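Member of s1p family of ribosomal proteins (Pyrococcus furiosus, PDB 5YH1) binds manganese and is probably a DHH-family exonuclease, represented here by its DHH domain, cut from a longer protein that also carries predicted nucleic-acid-binding modules. Local coordinates at residues A[65-70]-A[224-229]. Numbering follows the deposited sequence.
Sequences DTDGYT and IAGTGD. With MN (manganese (II) ion), chain F.
A chi1 of -178° swings the carboxylate of D67 away from its own backbone N and over to D229, whose own chi1 departs from a staggered value, and the two side chains cross at about a right angle on one manganese ion. D67 OD2 binds the metal at 2.1 Å and D229 OD2 binds it too. These two oxygens lie only 2.9 Å apart, a closeness explained by the shared cation rather than by a hydrogen bond; D137, H163 and two waters complete the six-ligand shell. The other oxygen, D67 OD1, sits 3.2 Å from A225 CB and accepts from G200 N and T198 OG1, while A199 N donates to OD2, so second-shell bonds hold this carboxylate at both oxygens. A water accepts from D67 N and donates to D229 OD1 at 2.8 Å, a second link between the segments. D65 caps the helix of D67: G68 N donates to D65 OD1 at 3.0 Å, nearly straight (161°), and a metal-bound water is also hydrogen-bonded to D65 OD2. Farther from the metal the contact is made mostly by carbon atoms. T66 CG2 rests 3.9 Å from G228 CA, where the absence of a side chain lets the backbones approach, and T70 CG2 meets A225 CB at 4.0 Å. T70 OG1 is turned back to its own helix, donating to T66 O from the opposite face to T70 N. The short axes run nearly antiparallel (158°), 8.0 Å apart. This places the start of helix 66-86, which follows strand 58-63 of the parallel sheet, against the C-terminal part of helix 221-229, with helix 250-267 touching both through T66 and I224.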
loop_
_atom_site.group_PDB
_atom_site.type_symbol
_atom_site.label_atom_id
_atom_site.label_comp_id
_atom_site.label_asym_id
_atom_site.label_seq_id
_atom_site.Cartn_x
_atom_site.Cartn_y
_atom_site.Cartn_z
ATOM N N ASP A 65 4.044 -2.494 18.664
ATOM C CA ASP A 65 4.183 -1.466 19.690
ATOM C C ASP A 65 5.450 -1.700 20.501
ATOM O O ASP A 65 6.222 -2.624 20.208
ATOM C CB ASP A 65 2.921 -1.363 20.558
ATOM C CG ASP A 65 2.666 -2.595 21.405
ATOM O OD1 ASP A 65 3.422 -3.591 21.352
ATOM O OD2 ASP A 65 1.653 -2.577 22.120
ATOM N N THR A 66 5.682 -0.850 21.494
ATOM C CA THR A 66 6.935 -0.880 22.226
ATOM C C THR A 66 7.216 -2.266 22.806
ATOM O O THR A 66 8.303 -2.805 22.611
ATOM C CB THR A 66 6.978 0.214 23.319
ATOM O OG1 THR A 66 7.090 1.500 22.690
ATOM C CG2 THR A 66 8.175 0.020 24.247
ATOM N N ASP A 67 6.228 -2.845 23.479
ATOM C CA ASP A 67 6.384 -4.170 24.107
ATOM C C ASP A 67 6.682 -5.236 23.047
ATOM O O ASP A 67 7.603 -6.044 23.202
ATOM C CB ASP A 67 5.122 -4.513 24.905
ATOM C CG ASP A 67 5.215 -5.848 25.641
ATOM O OD1 ASP A 67 6.240 -6.106 26.305
ATOM O OD2 ASP A 67 4.239 -6.634 25.562
ATOM N N GLY A 68 5.926 -5.206 21.952
ATOM C CA GLY A 68 6.133 -6.151 20.849
ATOM C C GLY A 68 7.463 -6.023 20.134
ATOM O O GLY A 68 8.129 -7.029 19.895
ATOM N N TYR A 69 7.855 -4.796 19.784
ATOM C CA TYR A 69 9.157 -4.570 19.154
ATOM C C TYR A 69 10.259 -5.023 20.098
ATOM O O TYR A 69 11.200 -5.715 19.699
ATOM C CB TYR A 69 9.371 -3.087 18.778
ATOM C CG TYR A 69 8.887 -2.743 17.384
ATOM C CD1 TYR A 69 9.709 -2.915 16.282
ATOM C CD2 TYR A 69 7.614 -2.251 17.170
ATOM C CE1 TYR A 69 9.260 -2.621 15.001
ATOM C CE2 TYR A 69 7.162 -1.940 15.890
ATOM C CZ TYR A 69 7.988 -2.136 14.815
ATOM O OH TYR A 69 7.542 -1.834 13.545
ATOM N N THR A 70 10.151 -4.623 21.358
ATOM C CA THR A 70 11.183 -4.988 22.334
ATOM C C THR A 70 11.326 -6.510 22.424
ATOM O O THR A 70 12.433 -7.045 22.390
ATOM C CB THR A 70 10.882 -4.372 23.709
ATOM O OG1 THR A 70 10.737 -2.961 23.558
ATOM C CG2 THR A 70 12.012 -4.646 24.681
ATOM N N ILE A 224 12.122 -1.496 29.383
ATOM C CA ILE A 224 11.544 -0.729 28.265
ATOM C C ILE A 224 10.151 -1.274 27.916
ATOM O O ILE A 224 9.182 -0.521 27.831
ATOM C CB ILE A 224 12.481 -0.735 27.033
ATOM C CG1 ILE A 224 13.772 0.018 27.348
ATOM C CG2 ILE A 224 11.819 -0.058 25.845
ATOM C CD1 ILE A 224 14.870 -0.136 26.324
ATOM N N ALA A 225 10.052 -2.593 27.771
ATOM C CA ALA A 225 8.789 -3.245 27.409
ATOM C C ALA A 225 7.694 -2.971 28.426
ATOM O O ALA A 225 6.573 -2.598 28.053
ATOM C CB ALA A 225 9.004 -4.739 27.256
ATOM N N GLY A 226 8.028 -3.134 29.712
ATOM C CA GLY A 226 7.084 -2.859 30.804
ATOM C C GLY A 226 6.640 -1.412 30.877
ATOM O O GLY A 226 5.498 -1.123 31.225
ATOM N N THR A 227 7.548 -0.496 30.546
ATOM C CA THR A 227 7.200 0.919 30.463
ATOM C C THR A 227 6.196 1.132 29.337
ATOM O O THR A 227 5.161 1.763 29.533
ATOM C CB THR A 227 8.451 1.794 30.252
ATOM O OG1 THR A 227 9.365 1.571 31.334
ATOM C CG2 THR A 227 8.080 3.264 30.188
ATOM N N GLY A 228 6.479 0.564 28.171
ATOM C CA GLY A 228 5.555 0.653 27.037
ATOM C C GLY A 228 4.150 0.187 27.360
ATOM O O GLY A 228 3.180 0.874 27.052
ATOM N N ASP A 229 4.046 -0.979 27.995
ATOM C CA ASP A 229 2.753 -1.571 28.355
ATOM C C ASP A 229 2.211 -1.131 29.717
ATOM O O ASP A 229 1.143 -1.590 30.123
ATOM C CB ASP A 229 2.847 -3.107 28.338
ATOM C CG ASP A 229 2.449 -3.717 27.000
ATOM O OD1 ASP A 229 2.269 -2.987 25.992
ATOM O OD2 ASP A 229 2.335 -4.956 26.959
HETATM MN MN MN F . 2.190 -6.285 25.176
HETATM O O HOH W 1 2.222 -4.755 23.640
HETATM O O HOH W 2 3.998 -1.369 24.497
HETATM O O HOH W 3 0.053 -5.665 25.196
#